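Local coordinates for penicillin-binding protein 1A (Mycobacterium tuberculosis, PDB 5CXW) that builds cross-linked peptidoglycan for the mycobacterial cell wall, its C-terminal transpeptidase domain joining peptide stems and being the target of penicillin, at residues Asp68-Ala73 against Thr312-Thr317; Thr292-Phe297 against Ala337-Gly342. All blocks are in the same frame, centred on the assembly; numbering follows the deposited sequence.

Contact 1 of 2, residues Asp68-Ala73 against Thr312-Thr317; sequences DPHNGA and TPSLST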
ATOM      1  N   ASP A  68       2.111  -8.347   8.673  1.00 13.21           N
ATOM      2  CA  ASP A  68       3.142  -9.369   8.652  1.00 13.38           C
ATOM      3  C   ASP A  68       3.060 -10.197   7.355  1.00 13.30           C
ATOM      4  O   ASP A  68       2.107 -10.951   7.157  1.00 13.17           O
ATOM      5  CB  ASP A  68       2.966 -10.259   9.873  1.00 14.05           C
ATOM      6  CG  ASP A  68       4.070 -11.285  10.036  1.00 14.85           C
ATOM      7  OD1 ASP A  68       4.875 -11.496   9.108  1.00 14.84           O
ATOM      8  OD2 ASP A  68       4.083 -11.873  11.163  1.00 15.93           O
ATOM      9  N   PRO A  69       4.047 -10.063   6.437  1.00 13.16           N
ATOM     10  CA  PRO A  69       3.980 -10.842   5.219  1.00 13.30           C
ATOM     11  C   PRO A  69       4.022 -12.359   5.390  1.00 14.29           C
ATOM     12  O   PRO A  69       3.655 -13.121   4.463  1.00 14.01           O
ATOM     13  CB  PRO A  69       5.235 -10.356   4.424  1.00 13.34           C
ATOM     14  CG  PRO A  69       5.510  -8.976   4.978  1.00 12.96           C
ATOM     15  CD  PRO A  69       5.261  -9.223   6.452  1.00 12.87           C
ATOM     16  N   HIS A  70       4.535 -12.810   6.541  1.00 14.85           N
ATOM     17  CA  HIS A  70       4.582 -14.254   6.791  1.00 16.60           C
ATOM     18  C   HIS A  70       3.205 -14.907   6.915  1.00 16.07           C
ATOM     19  O   HIS A  70       3.069 -16.140   6.765  1.00 16.28           O
ATOM     20  CB  HIS A  70       5.404 -14.588   8.032  1.00 18.39           C
ATOM     21  CG  HIS A  70       6.769 -13.975   8.049  1.00 20.96           C
ATOM     22  ND1 HIS A  70       7.389 -13.573   9.219  1.00 24.57           N
ATOM     23  CD2 HIS A  70       7.667 -13.777   7.077  1.00 22.86           C
ATOM     24  CE1 HIS A  70       8.583 -13.087   8.938  1.00 24.00           C
ATOM     25  NE2 HIS A  70       8.778 -13.203   7.643  1.00 23.91           N
ATOM     26  N   ASN A  71       2.225 -14.133   7.330  1.00 15.46           N
ATOM     27  CA  ASN A  71       0.924 -14.722   7.603  1.00 15.66           C
ATOM     28  C   ASN A  71      -0.301 -13.872   7.442  1.00 15.00           C
ATOM     29  O   ASN A  71      -1.385 -14.360   7.689  1.00 14.50           O
ATOM     30  CB  ASN A  71       0.991 -15.270   9.032  1.00 16.41           C
ATOM     31  CG  ASN A  71       1.391 -14.213   9.993  1.00 16.97           C
ATOM     32  OD1 ASN A  71       1.178 -13.046   9.796  1.00 15.65           O
ATOM     33  ND2 ASN A  71       2.049 -14.639  11.074  1.00 19.60           N
ATOM     34  N   GLY A  72      -0.164 -12.600   7.060  1.00 14.20           N
ATOM     35  CA  GLY A  72      -1.354 -11.726   6.890  1.00 14.05           C
ATOM     36  C   GLY A  72      -1.813 -11.039   8.147  1.00 13.65           C
ATOM     37  O   GLY A  72      -2.795 -10.279   8.117  1.00 13.78           O
ATOM     38  N   ALA A  73      -1.124 -11.263   9.269  1.00 13.52           N
ATOM     39  CA  ALA A  73      -1.530 -10.677  10.566  1.00 13.69           C
ATOM     40  C   ALA A  73      -1.391  -9.165  10.559  1.00 13.19           C
ATOM     41  O   ALA A  73      -0.388  -8.628  10.109  1.00 13.10           O
ATOM     42  CB  ALA A  73      -0.698 -11.294  11.676  1.00 14.05           C
ATOM     43  N   THR A 312       9.769  -4.572   4.505  1.00 11.13           N
ATOM     44  CA  THR A 312      10.843  -5.489   4.611  1.00 11.41           C
ATOM     45  C   THR A 312      10.221  -6.871   4.492  1.00 11.31           C
ATOM     46  O   THR A 312       9.021  -6.994   4.420  1.00 10.55           O
ATOM     47  CB  THR A 312      11.558  -5.331   5.962  1.00 12.36           C
ATOM     48  OG1 THR A 312      10.753  -5.908   6.976  1.00 12.93           O
ATOM     49  CG2 THR A 312      11.852  -3.927   6.231  1.00 12.35           C
ATOM     50  N   PRO A 313      11.018  -7.935   4.496  1.00 12.19           N
ATOM     51  CA  PRO A 313      10.373  -9.256   4.418  1.00 12.73           C
ATOM     52  C   PRO A 313       9.448  -9.586   5.607  1.00 13.53           C
ATOM     53  O   PRO A 313       8.610 -10.504   5.519  1.00 13.99           O
ATOM     54  CB  PRO A 313      11.581 -10.215   4.360  1.00 13.00           C
ATOM     55  CG  PRO A 313      12.682  -9.359   3.778  1.00 12.82           C
ATOM     56  CD  PRO A 313      12.483  -8.015   4.359  1.00 12.35           C
ATOM     57  N   SER A 314       9.572  -8.849   6.704  1.00 13.93           N
ATOM     58  CA  SER A 314       8.848  -9.122   7.944  1.00 14.24           C
ATOM     59  C   SER A 314       7.753  -8.093   8.285  1.00 13.69           C
ATOM     60  O   SER A 314       7.048  -8.289   9.244  1.00 14.21           O
ATOM     61  CB  SER A 314       9.848  -9.278   9.081  1.00 15.54           C
ATOM     62  OG  SER A 314      10.607 -10.483   8.895  1.00 16.28           O
ATOM     63  N   LEU A 315       7.590  -7.025   7.499  1.00 13.04           N
ATOM     64  CA  LEU A 315       6.581  -6.025   7.775  1.00 12.56           C
ATOM     65  C   LEU A 315       6.317  -5.162   6.569  1.00 11.65           C
ATOM     66  O   LEU A 315       7.229  -4.663   5.941  1.00 10.85           O
ATOM     67  CB  LEU A 315       6.924  -5.151   8.988  1.00 13.33           C
ATOM     68  CG  LEU A 315       5.715  -4.443   9.599  1.00 13.75           C
ATOM     69  CD1 LEU A 315       4.753  -5.428  10.264  1.00 14.03           C
ATOM     70  CD2 LEU A 315       6.271  -3.496  10.658  1.00 14.62           C
ATOM     71  N   SER A 316       5.030  -5.050   6.222  1.00 11.04           N
ATOM     72  CA  SER A 316       4.584  -4.181   5.131  1.00 10.68           C
ATOM     73  C   SER A 316       3.685  -3.126   5.657  1.00 10.84           C
ATOM     74  O   SER A 316       2.670  -3.429   6.301  1.00 11.45           O
ATOM     75  CB  SER A 316       3.801  -5.004   4.083  1.00 10.76           C
ATOM     76  OG  SER A 316       3.285  -4.104   3.077  1.00 10.65           O
ATOM     77  N   THR A 317       4.048  -1.866   5.430  1.00 10.76           N
ATOM     78  CA  THR A 317       3.301  -0.749   5.991  1.00 10.89           C
ATOM     79  C   THR A 317       2.877   0.240   4.878  1.00 10.54           C
ATOM     80  O   THR A 317       3.694   0.666   4.040  1.00 10.22           O
ATOM     81  CB  THR A 317       4.114   0.000   7.067  1.00 11.04           C
ATOM     82  OG1 THR A 317       4.449  -0.907   8.139  1.00 11.45           O
ATOM     83  CG2 THR A 317       3.292   1.176   7.654  1.00 11.23           C
TER
HETATM   84  O   HOH W   1      11.435 -13.092   6.839  1.00 20.04           O
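P69 presses the outer edge of its ring against the backbone between S314 and L315, and this is the tight part of the contact. Its CD lies 3.3 Å from S314 C, while CG comes 3.5 Å from P313 O. A proline suits the place: its compact, puckered hydrocarbon ring can lie against peptide groups, and its nitrogen, lacking a proton, asks for no acceptor there. Residues of helix 211-222, A219 and A222, cover the ring as well. Both segments are turns between neighbouring strands of the transpeptidase domain's antiparallel sheet: 68-73 connects strands 60-67 and 74-78, and T312-L315 is a type I beta turn joining strands 303-312 and 315-323. D68 shapes the first of them, since OD1 takes the N-H of H70 at 2.9 Å in an Asx turn, from above the carboxylate plane, while OD2 forms a salt bridge with R75. Towards solvent the packing slackens. The exposed H70 reaches S314 with its ring tip, CE1 standing 3.3 Å from S314 OG in an oblique approach. A water 2.8 Å from H70 NE2 also gives a weak bond to S314 OG, whose stronger partner is E362.

Contact 2 of 2, residues Thr292-Phe297 against Ala337-Gly342; sequences TGTTQF and AIYGSG. With 35P ((2R,4S)-5,5-dimethyl-2-{(1R)-2-oxo-1-[(phenoxyacetyl)amino]ethyl}-1,3-thiazolidine-4-carboxylic acid), chain C.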
ATOM      1  N   THR A 292       6.236   5.773  -3.256  1.00  9.76           N
ATOM      2  CA  THR A 292       5.438   6.923  -2.907  1.00 10.04           C
ATOM      3  C   THR A 292       4.289   7.112  -3.906  1.00  9.79           C
ATOM      4  O   THR A 292       4.328   6.620  -5.066  1.00  9.24           O
ATOM      5  CB  THR A 292       6.261   8.207  -2.964  1.00 10.39           C
ATOM      6  OG1 THR A 292       6.945   8.264  -4.213  1.00 10.91           O
ATOM      7  CG2 THR A 292       7.233   8.292  -1.754  1.00 10.85           C
ATOM      8  N   GLY A 293       3.301   7.894  -3.498  1.00  9.93           N
ATOM      9  CA  GLY A 293       2.262   8.375  -4.407  1.00  9.99           C
ATOM     10  C   GLY A 293       1.781   9.752  -4.028  1.00 10.32           C
ATOM     11  O   GLY A 293       1.743  10.055  -2.853  1.00 10.23           O
ATOM     12  N   THR A 294       1.382  10.557  -5.010  1.00 10.75           N
ATOM     13  CA  THR A 294       0.809  11.874  -4.747  1.00 11.11           C
ATOM     14  C   THR A 294      -0.256  12.120  -5.824  1.00 11.49           C
ATOM     15  O   THR A 294       0.047  12.049  -7.005  1.00 11.29           O
ATOM     16  CB  THR A 294       1.848  12.984  -4.863  1.00 11.88           C
ATOM     17  OG1 THR A 294       3.022  12.727  -4.060  1.00 11.82           O
ATOM     18  CG2 THR A 294       1.218  14.290  -4.393  1.00 12.70           C
ATOM     19  N   THR A 295      -1.505  12.282  -5.397  1.00 11.56           N
ATOM     20  CA  THR A 295      -2.620  12.574  -6.332  1.00 12.04           C
ATOM     21  C   THR A 295      -2.840  14.069  -6.522  1.00 13.18           C
ATOM     22  O   THR A 295      -2.531  14.904  -5.657  1.00 13.14           O
ATOM     23  CB  THR A 295      -3.917  11.906  -5.904  1.00 12.13           C
ATOM     24  OG1 THR A 295      -4.375  12.483  -4.721  1.00 12.51           O
ATOM     25  CG2 THR A 295      -3.732  10.439  -5.610  1.00 12.04           C
ATOM     26  N   GLN A 296      -3.412  14.388  -7.675  1.00 13.42           N
ATOM     27  CA  GLN A 296      -3.789  15.745  -8.006  1.00 15.13           C
ATOM     28  C   GLN A 296      -5.123  16.131  -7.400  1.00 16.11           C
ATOM     29  O   GLN A 296      -6.093  15.363  -7.423  1.00 15.61           O
ATOM     30  CB  GLN A 296      -3.914  15.862  -9.547  1.00 15.75           C
ATOM     31  CG  GLN A 296      -4.424  17.182 -10.067  1.00 17.48           C
ATOM     32  CD  GLN A 296      -4.369  17.205 -11.589  1.00 18.62           C
ATOM     33  OE1 GLN A 296      -4.505  16.149 -12.256  1.00 19.13           O
ATOM     34  NE2 GLN A 296      -4.237  18.416 -12.164  1.00 19.60           N
ATOM     35  N   PHE A 297      -5.192  17.378  -6.930  1.00 17.21           N
ATOM     36  CA  PHE A 297      -6.412  17.958  -6.503  1.00 19.29           C
ATOM     37  C   PHE A 297      -7.131  18.566  -7.721  1.00 20.36           C
ATOM     38  O   PHE A 297      -6.628  19.506  -8.357  1.00 20.21           O
ATOM     39  CB  PHE A 297      -6.199  19.044  -5.427  1.00 21.23           C
ATOM     40  CG  PHE A 297      -7.508  19.561  -4.937  1.00 23.40           C
ATOM     41  CD1 PHE A 297      -8.235  18.810  -4.032  1.00 24.98           C
ATOM     42  CD2 PHE A 297      -8.066  20.687  -5.474  1.00 25.01           C
ATOM     43  CE1 PHE A 297      -9.486  19.189  -3.632  1.00 26.27           C
ATOM     44  CE2 PHE A 297      -9.326  21.086  -5.077  1.00 26.80           C
ATOM     45  CZ  PHE A 297     -10.050  20.320  -4.177  1.00 26.64           C
ATOM     46  N   ALA A 337       3.337  22.217  -0.278  1.00 17.64           N
ATOM     47  CA  ALA A 337       2.544  21.108  -0.762  1.00 16.49           C
ATOM     48  C   ALA A 337       3.035  19.827  -0.047  1.00 16.38           C
ATOM     49  O   ALA A 337       4.285  19.655   0.148  1.00 16.39           O
ATOM     50  CB  ALA A 337       2.669  21.001  -2.247  1.00 16.15           C
ATOM     51  N   ILE A 338       2.120  18.913   0.234  1.00 15.53           N
ATOM     52  CA  ILE A 338       2.468  17.588   0.825  1.00 15.08           C
ATOM     53  C   ILE A 338       2.503  16.563  -0.273  1.00 14.36           C
ATOM     54  O   ILE A 338       1.475  16.331  -0.953  1.00 13.66           O
ATOM     55  CB  ILE A 338       1.508  17.191   1.933  1.00 15.73           C
ATOM     56  CG1 ILE A 338       1.679  18.202   3.094  1.00 16.77           C
ATOM     57  CG2 ILE A 338       1.818  15.798   2.483  1.00 15.77           C
ATOM     58  CD1 ILE A 338       0.692  18.021   4.240  1.00 17.70           C
ATOM     59  N   TYR A 339       3.684  15.954  -0.472  1.00 14.10           N
ATOM     60  CA  TYR A 339       3.846  14.811  -1.394  1.00 13.75           C
ATOM     61  C   TYR A 339       4.072  13.520  -0.647  1.00 13.06           C
ATOM     62  O   TYR A 339       4.360  13.524   0.539  1.00 12.69           O
ATOM     63  CB  TYR A 339       5.112  15.072  -2.249  1.00 14.41           C
ATOM     64  CG  TYR A 339       5.057  16.276  -3.156  1.00 15.72           C
ATOM     65  CD1 TYR A 339       4.560  16.186  -4.417  1.00 16.68           C
ATOM     66  CD2 TYR A 339       5.463  17.524  -2.694  1.00 17.46           C
ATOM     67  CE1 TYR A 339       4.479  17.315  -5.226  1.00 18.24           C
ATOM     68  CE2 TYR A 339       5.395  18.637  -3.498  1.00 19.03           C
ATOM     69  CZ  TYR A 339       4.914  18.496  -4.752  1.00 19.40           C
ATOM     70  OH  TYR A 339       4.823  19.609  -5.554  1.00 24.27           O
ATOM     71  N   GLY A 340       4.006  12.392  -1.331  1.00 12.16           N
ATOM     72  CA  GLY A 340       4.312  11.080  -0.722  1.00 11.93           C
ATOM     73  C   GLY A 340       5.635  11.035   0.022  1.00 12.48           C
ATOM     74  O   GLY A 340       5.727  10.442   1.089  1.00 12.62           O
ATOM     75  N   SER A 341       6.629  11.732  -0.529  1.00 12.96           N
ATOM     76  CA  SER A 341       7.973  11.838   0.086  1.00 13.71           C
ATOM     77  C   SER A 341       8.064  12.739   1.300  1.00 14.30           C
ATOM     78  O   SER A 341       9.151  12.827   1.899  1.00 14.97           O
ATOM     79  CB  SER A 341       8.980  12.288  -0.969  1.00 14.54           C
ATOM     80  OG  SER A 341       8.611  13.602  -1.398  1.00 16.29           O
ATOM     81  N   GLY A 342       6.969  13.404   1.643  1.00 13.82           N
ATOM     82  CA  GLY A 342       6.893  14.253   2.800  1.00 14.78           C
ATOM     83  C   GLY A 342       6.307  13.541   3.994  1.00 14.35           C
ATOM     84  O   GLY A 342       6.771  12.457   4.387  1.00 14.28           O
TER
HETATM   85  C24 35P C 702      -0.488  16.757 -11.331  1.00 22.91           C
HETATM   86  C23 35P C 702      -1.015  18.023 -11.094  1.00 23.35           C
HETATM   87  C22 35P C 702      -1.156  18.484  -9.804  1.00 21.66           C
HETATM   88  C21 35P C 702      -0.768  17.709  -8.722  1.00 21.04           C
HETATM   89  C20 35P C 702      -0.238  16.454  -8.930  1.00 22.38           C
HETATM   90  C19 35P C 702      -0.084  15.974 -10.252  1.00 21.95           C
HETATM   91  O1  35P C 702       0.451  14.742 -10.539  1.00 21.08           O
HETATM   92  C2  35P C 702       1.107  14.023  -9.499  1.00 17.88           C
HETATM   93  C3  35P C 702       1.859  12.871 -10.108  1.00 16.93           C
HETATM   94  O18 35P C 702       2.248  12.936 -11.266  1.00 15.90           O
HETATM   95  N4  35P C 702       2.059  11.855  -9.283  1.00 15.36           N
HETATM   96  C5  35P C 702       2.825  10.685  -9.687  1.00 15.65           C
HETATM   97  C6  35P C 702       2.385   9.560  -8.844  1.00 15.22           C
HETATM   98  O17 35P C 702       1.804   9.668  -7.744  1.00 14.58           O
HETATM   99  C8  35P C 702       4.400  10.838  -9.518  1.00 16.87           C
HETATM  100  N7  35P C 702       4.605  10.207  -8.246  1.00 17.04           N
HETATM  101  S11 35P C 702       5.084  12.399  -9.359  1.00 19.18           S
HETATM  102  C10 35P C 702       5.540  12.319  -7.692  1.00 16.79           C
HETATM  103  C12 35P C 702       5.166  13.611  -6.967  1.00 16.87           C
HETATM  104  C15 35P C 702       7.014  12.106  -7.475  1.00 17.24           C
HETATM  105  C9  35P C 702       4.701  11.152  -7.158  1.00 15.60           C
HETATM  106  C13 35P C 702       5.133  10.431  -5.919  1.00 15.30           C
HETATM  107  O14 35P C 702       5.791   9.358  -6.091  1.00 15.63           O
HETATM  108  O16 35P C 702       4.772  10.909  -4.823  1.00 14.40           O
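The penicillin-binding cleft of the transpeptidase domain is bordered here by strand 289-296, whose K291-T292-G293 matches the KTG motif of penicillin-binding proteins, and the loop 337-342 lies along its side. S97, the probable acyl-ester nucleophile, lies close to G293. T294 joins loop and drug. Its hydroxyl accepts the N-H of G340, OG1 to N 2.9 Å and nearly straight at 170°, and donates to the ligand carboxylate at O16, 2.6 Å from OG1. With OG1 anti to the carbonyl carbon (chi1 -52°), the hydroxyl lies between both partners; a threonine can serve here as acceptor and donor at once. T292 grips the other carboxylate oxygen, O14, through a very short bond from OG1, and turns its methyl CG2 onto the G340-S341 peptide, 3.6 Å from G340 C. Glycine suits position 340 because a CB would run into G293 O and T292 CB. The backbone of T294 pairs with the ligand as another strand would: its N-H meets O17 at 176°, and its carbonyl receives N4. Further out, the extended chain of Q296 lies by the phenoxy ring, its NE2 bonded to T300 O. Y339 comes at T294 OG1 with its ring edge, while its CD1 stands 3.7 Å from the ligand methyl C12.

In the fold
Both contacts are largely buried and belong to the same five-stranded antiparallel sheet, yet their centres lie 25 Å apart, on opposite sides of the chain's centre. Contact 1 sits where two turns meet at one end of the sheet, one of them leading into the outermost strand 74-78, away from the annotated sites; contact 2 uses the other outermost strand, 289-296, whose edge receives the drug. Helix 343-356 bears on both: residues of 312-317 pack against M352, L356 and A355, while 337-342 leads directly into its start. Contact 1 relies on packing and one weak water link, with H70 exposed; contact 2, with no exposed residue among those touching, is organised by hydrogen bonds to a bound drug.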